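Local coordinates for protein geranyltranstransferase (Enterococcus faecalis, PDB 3P8L) that probably condenses isopentenyl diphosphate with geranyl diphosphate to make farnesyl diphosphate and diphosphate, using magnesium as cofactor, at residues A78-I83 and E191-A196; R54-L59 and A293-Q298; E205-L210 and A282-F287. All coordinates share one frame; numbering follows the deposited sequence. Where two conformers were deposited one is given.

Interaction 1: A78-I83 and E191-A196; sequences ASLEMI and EFALIA
The CA atoms of Leu-80 and Ala-193, 7.6 Å apart, are the closest pair across two helical segments, 78-83 and 191-196, that run in roughly opposite directions. Leu-80 makes every contact from its side. Its CG lies anti to the backbone N (chi1 179°), and chi2 near 59° then leaves CD2 as the extended tip and CD1 as the branch folded back. The tip reaches across to the partner helix, where Leu-80 CD2 rests 3.6 Å from Ala-193 CB. Leu-80 CD2 also lies 3.9 Å from Ala-193 CA, so the methyl reaches the backbone of that helix.

The same fork meets Phe-192 on its flank. Leu-80 CD1 comes to 3.8 Å from Phe-192 CD2 at an oblique angle to the ring, while Leu-80 CD2 sits at the ring edge, in its plane. The two side chains slide past one another in opposite directions, each reaching toward the other's backbone. One face of the phenyl ring carries Ala-196 CB, one helical turn on.

All three touching residues are buried, and the contact is wholly apolar: helix-helix packing of 71-92 on 175-200 inside the all-alpha isoprenoid synthase fold, its centre about 6 Å from the centre of the chain. Helix 53-64 packs against the same leucine through Arg-54 and Val-58, helix 114-133 adjoins Ser-79 and Ile-83, and helix 205-230 lies against Leu-194 and Ile-195.

Interaction 2: R54-L59 and A293-Q298; sequences RPLLVL and ANLLTQ
Leu-295 meets Leu-56 and Leu-57 where helix 289-298 lies against helix 53-64, a helix-helix contact within the all-alpha isoprenoid synthase fold. The closest CA atoms, those of Leu-57 and Leu-295, are 8.6 Å apart; between the two segments, three leucine side chains make the contact.

The CB of Leu-295 is directed toward helix 53-64, and the side chain spreads its two methyls over two neighbours. Its CG stands anti to the carbonyl carbon (chi1 -69°), and chi2 near 174° makes CD1 the extended branch. That branch ends 3.6 Å from Leu-57 CD2, while Leu-295 CD2 makes a looser approach to Leu-56 CD2 at 4.4 Å.

Leu-57 shares this rotamer but uses it differently. The touching methyl is CD2, the branch bent back beside CA, and it brings the end of the side chain nearer to helix 289-298 than the direction of its CB would suggest. The two side chains pass at a slant. Leu-56 takes another shape, with CG anti to its backbone N, and offers the extended methyl instead.

Tyr-218 of helix 205-230 touches both Leu-57 and Leu-295, and Leu-57 also packs on Ala-193. Within helix 289-298, Ala-293 O accepts from both Thr-297 N and Thr-297 OG1; the hydroxyl lies 3.1 Å from that oxygen, 42° out of the carbonyl plane.

Interaction 3: E205-L210 and A282-F287; sequences EEVIGL and ANVPNF
Val-207 and Val-284 form the apolar centre of this contact, with Val-207 CG2 and Val-284 CG2 touching at 3.8 Å. Both valines hold CG1 anti to the backbone N (chi1 176° and 178°), which leaves CG2 beside that nitrogen as the methyl turned to the partner. A single methyl from each does the touching. The side chains cross at about a right angle. Val-207 is buried and Val-284 only partly so.

Toward solvent, Glu-206 and Asn-283 form the outer margin. Glu-206 OE2 lies 3.3 Å from Asn-283 OD1, but both atoms are acceptors and no bond joins them; the carboxylate and amide planes stand almost perpendicular, at 86°. The amide orientation is consistent with a weak hydrogen bond from Asn-283 ND2 back to Lys-279 O, which turns the oxygen rather than the nitrogen toward the glutamate. Such a facing pair is probably mildly unfavourable; both residues are exposed, so solvent may screen it.

One shell further out, Phe-65 touches Val-207 and meets the ring of Phe-287 at about 45°, while Gln-203 lies against Val-284. Leu-210, a turn along from Val-207, packs on Lys-279 and Ile-280 of helix 259-283. Val-284 is the first residue to leave helical geometry after Asn-283, and the chain then runs through Pro-285 into an inverse gamma turn centred on Asn-286. The contact centre lies about 21 Å from the chain centre. What results is packing of a helix start against a helix end and its exit loop, at the edge of the all-alpha isoprenoid synthase fold.

Going from the N terminus, 54-59 on helix 53-64 comes first, but its contact closes last, at 293-298, so interaction 2 spans the other two and joins helix 53-64 to helix 289-298. Within that span 78-83 meets 191-196, closing interaction 1 between helices 71-92 and 175-200, before 205-210 opens interaction 3, which 282-287 closes; these two follow in series and none of the three loops cross. Interactions 1 and 2 touch directly, with Leu-80 CD2 3.8 Å from Val-58 CG2. Interaction 3 lies further out, tying the start of helix 205-230 to the end of helix 259-283 and the loop after it; it is linked to interaction 1 through Ile-195 and Ile-208, and does not touch interaction 2.

Interaction 1: A78-I83 and E191-A196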
loop_
_atom_site.group_PDB
_atom_site.type_symbol
_atom_site.label_atom_id
_atom_site.label_comp_id
_atom_site.label_asym_id
_atom_site.label_seq_id
_atom_site.Cartn_x
_atom_site.Cartn_y
_atom_site.Cartn_z
ATOM N N ALA A 78 11.986 6.264 -6.004
ATOM C CA ALA A 78 11.580 6.672 -4.668
ATOM C C ALA A 78 10.410 5.844 -4.118
ATOM O O ALA A 78 10.441 5.422 -2.950
ATOM C CB ALA A 78 11.267 8.173 -4.669
ATOM N N SER A 79 9.412 5.598 -4.971
ATOM C CA SER A 79 8.266 4.748 -4.634
ATOM C C SER A 79 8.719 3.339 -4.235
ATOM O O SER A 79 8.281 2.800 -3.207
ATOM C CB SER A 79 7.284 4.675 -5.806
ATOM O OG SER A 79 6.572 5.891 -5.948
ATOM N N LEU A 80 9.616 2.756 -5.028
ATOM C CA LEU A 80 10.175 1.438 -4.705
ATOM C C LEU A 80 10.955 1.419 -3.379
ATOM O O LEU A 80 10.791 0.495 -2.548
ATOM C CB LEU A 80 11.056 0.944 -5.861
ATOM C CG LEU A 80 11.756 -0.401 -5.718
ATOM C CD1 LEU A 80 10.753 -1.520 -5.511
ATOM C CD2 LEU A 80 12.667 -0.687 -6.938
ATOM N N GLU A 81 11.784 2.446 -3.160
ATOM C CA GLU A 81 12.534 2.535 -1.917
ATOM C C GLU A 81 11.624 2.766 -0.684
ATOM O O GLU A 81 11.957 2.303 0.414
ATOM C CB GLU A 81 13.657 3.566 -2.016
ATOM C CG GLU A 81 14.627 3.572 -0.834
ATOM C CD GLU A 81 15.431 2.266 -0.644
ATOM O OE1 GLU A 81 15.279 1.255 -1.387
ATOM O OE2 GLU A 81 16.240 2.265 0.285
ATOM N N MET A 82 10.475 3.414 -0.894
ATOM C CA MET A 82 9.424 3.567 0.123
ATOM C C MET A 82 8.825 2.221 0.541
ATOM O O MET A 82 8.623 1.980 1.747
ATOM C CB MET A 82 8.344 4.594 -0.292
ATOM C CG MET A 82 8.863 6.093 -0.374
ATOM S SD MET A 82 7.670 7.254 -1.129
ATOM C CE MET A 82 6.420 7.338 0.157
ATOM N N ILE A 83 8.571 1.350 -0.447
ATOM C CA ILE A 83 8.092 -0.005 -0.215
ATOM C C ILE A 83 9.134 -0.769 0.600
ATOM O O ILE A 83 8.803 -1.391 1.619
ATOM C CB ILE A 83 7.807 -0.789 -1.541
ATOM C CG1 ILE A 83 6.635 -0.200 -2.318
ATOM C CG2 ILE A 83 7.603 -2.280 -1.263
ATOM C CD1 ILE A 83 5.269 -0.466 -1.733
ATOM N N GLU A 191 13.104 -7.731 -9.212
ATOM C CA GLU A 191 12.511 -7.901 -10.538
ATOM C C GLU A 191 11.739 -6.659 -10.963
ATOM O O GLU A 191 11.906 -6.186 -12.102
ATOM C CB GLU A 191 11.667 -9.182 -10.620
ATOM C CG GLU A 191 12.506 -10.442 -10.845
ATOM C CD GLU A 191 11.818 -11.712 -10.375
ATOM O OE1 GLU A 191 10.681 -11.614 -9.870
ATOM O OE2 GLU A 191 12.416 -12.803 -10.502
ATOM N N PHE A 192 10.938 -6.097 -10.045
ATOM C CA PHE A 192 10.268 -4.832 -10.334
ATOM C C PHE A 192 11.267 -3.749 -10.736
ATOM O O PHE A 192 11.000 -2.990 -11.668
ATOM C CB PHE A 192 9.411 -4.308 -9.161
ATOM C CG PHE A 192 8.812 -2.954 -9.438
ATOM C CD1 PHE A 192 7.632 -2.849 -10.166
ATOM C CD2 PHE A 192 9.463 -1.779 -9.037
ATOM C CE1 PHE A 192 7.085 -1.605 -10.440
ATOM C CE2 PHE A 192 8.937 -0.538 -9.335
ATOM C CZ PHE A 192 7.735 -0.453 -10.041
ATOM N N ALA A 193 12.396 -3.638 -10.030
ATOM C CA ALA A 193 13.335 -2.550 -10.336
ATOM C C ALA A 193 13.811 -2.616 -11.803
ATOM O O ALA A 193 13.862 -1.596 -12.491
ATOM C CB ALA A 193 14.523 -2.569 -9.399
ATOM N N LEU A 194 14.144 -3.820 -12.257
ATOM C CA LEU A 194 14.605 -4.048 -13.646
ATOM C C LEU A 194 13.514 -3.831 -14.707
ATOM O O LEU A 194 13.752 -3.149 -15.726
ATOM C CB LEU A 194 15.251 -5.435 -13.779
ATOM C CG LEU A 194 16.762 -5.570 -13.507
ATOM C CD1 LEU A 194 17.568 -4.914 -14.606
ATOM C CD2 LEU A 194 17.192 -5.047 -12.124
ATOM N N ILE A 195 12.329 -4.391 -14.448
ATOM C CA ILE A 195 11.119 -4.154 -15.234
ATOM C C ILE A 195 10.832 -2.679 -15.365
ATOM O O ILE A 195 10.645 -2.186 -16.483
ATOM C CB ILE A 195 9.877 -4.891 -14.627
ATOM C CG1 ILE A 195 10.022 -6.401 -14.799
ATOM C CG2 ILE A 195 8.558 -4.400 -15.239
ATOM C CD1 ILE A 195 8.879 -7.183 -14.215
ATOM N N ALA A 196 10.826 -1.963 -14.234
ATOM C CA ALA A 196 10.574 -0.535 -14.253
ATOM C C ALA A 196 11.620 0.232 -15.054
ATOM O O ALA A 196 11.271 1.156 -15.790
ATOM C CB ALA A 196 10.468 0.039 -12.835
#

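Interaction 2: R54-L59 and A293-Q298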
loop_
_atom_site.group_PDB
_atom_site.type_symbol
_atom_site.label_atom_id
_atom_site.label_comp_id
_atom_site.label_asym_id
_atom_site.label_seq_id
_atom_site.Cartn_x
_atom_site.Cartn_y
_atom_site.Cartn_z
ATOM N N ARG A 54 17.682 -0.960 -4.453
ATOM C CA ARG A 54 16.533 -1.025 -5.353
ATOM C C ARG A 54 16.346 0.198 -6.290
ATOM O O ARG A 54 16.236 0.017 -7.513
ATOM C CB ARG A 54 15.257 -1.424 -4.597
ATOM C CG ARG A 54 15.308 -2.877 -4.092
ATOM C CD ARG A 54 14.486 -3.118 -2.799
ATOM N NE ARG A 54 14.796 -4.438 -2.263
ATOM C CZ ARG A 54 15.867 -4.737 -1.530
ATOM N NH1 ARG A 54 16.738 -3.795 -1.159
ATOM N NH2 ARG A 54 16.055 -5.993 -1.136
ATOM N N PRO A 55 16.310 1.424 -5.732
ATOM C CA PRO A 55 16.325 2.604 -6.606
ATOM C C PRO A 55 17.595 2.697 -7.461
ATOM O O PRO A 55 17.518 3.150 -8.605
ATOM C CB PRO A 55 16.252 3.784 -5.619
ATOM C CG PRO A 55 16.658 3.255 -4.301
ATOM C CD PRO A 55 16.187 1.817 -4.310
ATOM N N LEU A 56 18.734 2.260 -6.922
ATOM C CA LEU A 56 19.973 2.195 -7.690
ATOM C C LEU A 56 19.815 1.313 -8.924
ATOM O O LEU A 56 20.204 1.719 -10.014
ATOM C CB LEU A 56 21.194 1.779 -6.845
ATOM C CG LEU A 56 22.560 1.872 -7.552
ATOM C CD1 LEU A 56 22.761 3.298 -8.093
ATOM C CD2 LEU A 56 23.748 1.445 -6.679
ATOM N N LEU A 57 19.177 0.153 -8.769
ATOM C CA LEU A 57 18.879 -0.729 -9.915
ATOM C C LEU A 57 17.991 -0.085 -10.980
ATOM O O LEU A 57 18.307 -0.172 -12.171
ATOM C CB LEU A 57 18.273 -2.048 -9.439
ATOM C CG LEU A 57 19.259 -3.042 -8.824
ATOM C CD1 LEU A 57 18.468 -4.134 -8.114
ATOM C CD2 LEU A 57 20.194 -3.629 -9.885
ATOM N N VAL A 58 16.910 0.579 -10.549
ATOM C CA VAL A 58 16.024 1.312 -11.456
ATOM C C VAL A 58 16.832 2.271 -12.339
ATOM O O VAL A 58 16.749 2.209 -13.564
ATOM C CB VAL A 58 14.918 2.116 -10.714
ATOM C CG1 VAL A 58 14.081 2.920 -11.700
ATOM C CG2 VAL A 58 13.992 1.200 -9.918
ATOM N N LEU A 59 17.619 3.123 -11.695
ATOM C CA LEU A 59 18.359 4.191 -12.363
ATOM C C LEU A 59 19.528 3.681 -13.218
ATOM O O LEU A 59 19.783 4.200 -14.317
ATOM C CB LEU A 59 18.840 5.220 -11.342
ATOM C CG LEU A 59 17.709 5.932 -10.581
ATOM C CD1 LEU A 59 18.303 6.984 -9.711
ATOM C CD2 LEU A 59 16.639 6.557 -11.496
ATOM N N ALA A 293 26.563 -4.789 -15.887
ATOM C CA ALA A 293 27.674 -5.738 -15.650
ATOM C C ALA A 293 28.492 -5.453 -14.393
ATOM O O ALA A 293 28.892 -6.395 -13.700
ATOM C CB ALA A 293 28.598 -5.842 -16.871
ATOM N N ASN A 294 28.743 -4.173 -14.105
ATOM C CA ASN A 294 29.486 -3.766 -12.906
ATOM C C ASN A 294 28.755 -4.148 -11.612
ATOM O O ASN A 294 29.376 -4.520 -10.622
ATOM C CB ASN A 294 29.774 -2.257 -12.928
ATOM C CG ASN A 294 30.319 -1.744 -11.611
ATOM O OD1 ASN A 294 31.461 -2.019 -11.252
ATOM N ND2 ASN A 294 29.496 -1.000 -10.881
ATOM N N LEU A 295 27.429 -4.035 -11.624
ATOM C CA LEU A 295 26.633 -4.444 -10.453
ATOM C C LEU A 295 26.767 -5.944 -10.181
ATOM O O LEU A 295 26.850 -6.368 -9.032
ATOM C CB LEU A 295 25.162 -4.036 -10.601
ATOM C CG LEU A 295 24.875 -2.526 -10.527
ATOM C CD1 LEU A 295 23.434 -2.266 -10.841
ATOM C CD2 LEU A 295 25.237 -1.914 -9.178
ATOM N N LEU A 296 26.819 -6.728 -11.256
ATOM C CA LEU A 296 27.146 -8.154 -11.186
ATOM C C LEU A 296 28.573 -8.413 -10.678
ATOM O O LEU A 296 28.767 -9.253 -9.797
ATOM C CB LEU A 296 26.967 -8.777 -12.564
ATOM C CG LEU A 296 26.023 -9.951 -12.722
ATOM C CD1 LEU A 296 24.737 -9.748 -11.937
ATOM C CD2 LEU A 296 25.750 -10.051 -14.196
ATOM N N THR A 297 29.549 -7.682 -11.226
ATOM C CA THR A 297 30.952 -7.716 -10.771
ATOM C C THR A 297 31.101 -7.460 -9.265
ATOM O O THR A 297 31.888 -8.147 -8.605
ATOM C CB THR A 297 31.839 -6.693 -11.552
ATOM O OG1 THR A 297 31.808 -6.988 -12.950
ATOM C CG2 THR A 297 33.299 -6.706 -11.082
ATOM N N GLN A 298 30.336 -6.503 -8.726
ATOM C CA GLN A 298 30.439 -6.136 -7.305
ATOM C C GLN A 298 30.049 -7.290 -6.376
ATOM O O GLN A 298 30.470 -7.324 -5.218
ATOM C CB GLN A 298 29.601 -4.893 -6.958
ATOM C CG GLN A 298 29.981 -3.577 -7.659
ATOM C CD GLN A 298 31.430 -3.510 -8.109
ATOM O OE1 GLN A 298 32.254 -4.336 -7.721
ATOM N NE2 GLN A 298 31.742 -2.525 -8.944
#

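Interaction 3: E205-L210 and A282-F287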
loop_
_atom_site.group_PDB
_atom_site.type_symbol
_atom_site.label_atom_id
_atom_site.label_comp_id
_atom_site.label_asym_id
_atom_site.label_seq_id
_atom_site.Cartn_x
_atom_site.Cartn_y
_atom_site.Cartn_z
ATOM N N GLU A 205 8.777 -5.745 -24.964
ATOM C CA GLU A 205 8.370 -6.850 -24.123
ATOM C C GLU A 205 9.436 -7.928 -24.084
ATOM O O GLU A 205 9.576 -8.639 -23.093
ATOM C CB GLU A 205 7.048 -7.432 -24.638
ATOM C CG GLU A 205 6.158 -8.004 -23.541
ATOM C CD GLU A 205 5.818 -6.980 -22.461
ATOM O OE1 GLU A 205 5.182 -5.957 -22.793
ATOM O OE2 GLU A 205 6.187 -7.202 -21.284
ATOM N N GLU A 206 10.191 -8.030 -25.172
ATOM C CA GLU A 206 11.258 -9.007 -25.300
ATOM C C GLU A 206 12.439 -8.624 -24.390
ATOM O O GLU A 206 13.003 -9.471 -23.690
ATOM C CB GLU A 206 11.700 -9.086 -26.772
ATOM C CG GLU A 206 11.764 -10.502 -27.352
ATOM C CD GLU A 206 13.118 -11.175 -27.154
ATOM O OE1 GLU A 206 13.450 -11.528 -25.999
ATOM O OE2 GLU A 206 13.845 -11.364 -28.160
ATOM N N VAL A 207 12.794 -7.341 -24.410
ATOM C CA VAL A 207 13.896 -6.832 -23.597
ATOM C C VAL A 207 13.514 -6.851 -22.104
ATOM O O VAL A 207 14.288 -7.332 -21.275
ATOM C CB VAL A 207 14.341 -5.422 -24.062
ATOM C CG1 VAL A 207 15.431 -4.851 -23.149
ATOM C CG2 VAL A 207 14.848 -5.480 -25.503
ATOM N N ILE A 208 12.303 -6.378 -21.792
ATOM C CA ILE A 208 11.779 -6.354 -20.411
ATOM C C ILE A 208 11.817 -7.759 -19.818
ATOM O O ILE A 208 12.243 -7.938 -18.673
ATOM C CB ILE A 208 10.381 -5.671 -20.346
ATOM C CG1 ILE A 208 10.551 -4.158 -20.505
ATOM C CG2 ILE A 208 9.624 -6.003 -19.048
ATOM C CD1 ILE A 208 9.275 -3.396 -20.861
ATOM N N GLY A 209 11.449 -8.752 -20.631
ATOM C CA GLY A 209 11.590 -10.170 -20.265
ATOM C C GLY A 209 13.000 -10.629 -19.943
ATOM O O GLY A 209 13.206 -11.428 -19.019
ATOM N N LEU A 210 13.972 -10.140 -20.711
ATOM C CA LEU A 210 15.387 -10.407 -20.441
ATOM C C LEU A 210 15.908 -9.665 -19.186
ATOM O O LEU A 210 16.667 -10.224 -18.394
ATOM C CB LEU A 210 16.235 -10.042 -21.663
ATOM C CG LEU A 210 16.174 -10.984 -22.880
ATOM C CD1 LEU A 210 17.127 -10.504 -23.978
ATOM C CD2 LEU A 210 16.499 -12.431 -22.491
ATOM N N ALA A 282 22.972 -7.858 -27.878
ATOM C CA ALA A 282 22.641 -8.299 -29.238
ATOM C C ALA A 282 21.322 -7.704 -29.745
ATOM O O ALA A 282 21.215 -7.334 -30.913
ATOM C CB ALA A 282 22.598 -9.821 -29.308
ATOM N N ASN A 283 20.336 -7.602 -28.855
ATOM C CA ASN A 283 19.006 -7.096 -29.201
ATOM C C ASN A 283 18.901 -5.570 -29.250
ATOM O O ASN A 283 17.995 -5.031 -29.888
ATOM C CB ASN A 283 17.955 -7.634 -28.220
ATOM C CG ASN A 283 17.529 -9.065 -28.521
ATOM O OD1 ASN A 283 16.347 -9.332 -28.742
ATOM N ND2 ASN A 283 18.485 -9.993 -28.516
ATOM N N VAL A 284 19.800 -4.875 -28.553
ATOM C CA VAL A 284 19.729 -3.409 -28.442
ATOM C C VAL A 284 21.052 -2.734 -28.843
ATOM O O VAL A 284 22.095 -2.996 -28.233
ATOM C CB VAL A 284 19.267 -2.938 -27.014
ATOM C CG1 VAL A 284 19.236 -1.416 -26.906
ATOM C CG2 VAL A 284 17.889 -3.497 -26.674
ATOM N N PRO A 285 21.008 -1.873 -29.883
ATOM C CA PRO A 285 22.179 -1.117 -30.342
ATOM C C PRO A 285 22.710 -0.151 -29.277
ATOM O O PRO A 285 23.844 -0.308 -28.818
ATOM C CB PRO A 285 21.655 -0.354 -31.574
ATOM C CG PRO A 285 20.164 -0.404 -31.483
ATOM C CD PRO A 285 19.842 -1.673 -30.766
ATOM N N ASN A 286 21.887 0.819 -28.882
ATOM C CA ASN A 286 22.244 1.779 -27.845
ATOM C C ASN A 286 22.134 1.162 -26.452
ATOM O O ASN A 286 21.096 1.255 -25.791
ATOM C CB ASN A 286 21.370 3.032 -27.959
ATOM C CG ASN A 286 21.637 3.816 -29.235
ATOM O OD1 ASN A 286 20.780 3.901 -30.113
ATOM N ND2 ASN A 286 22.836 4.384 -29.345
ATOM N N PHE A 287 23.215 0.523 -26.020
ATOM C CA PHE A 287 23.221 -0.182 -24.751
ATOM C C PHE A 287 24.599 -0.181 -24.082
ATOM O O PHE A 287 25.539 -0.793 -24.590
ATOM C CB PHE A 287 22.704 -1.610 -24.939
ATOM C CG PHE A 287 22.494 -2.356 -23.656
ATOM C CD1 PHE A 287 21.516 -1.950 -22.753
ATOM C CD2 PHE A 287 23.259 -3.471 -23.358
ATOM C CE1 PHE A 287 21.315 -2.636 -21.561
ATOM C CE2 PHE A 287 23.068 -4.166 -22.171
ATOM C CZ PHE A 287 22.097 -3.741 -21.264
#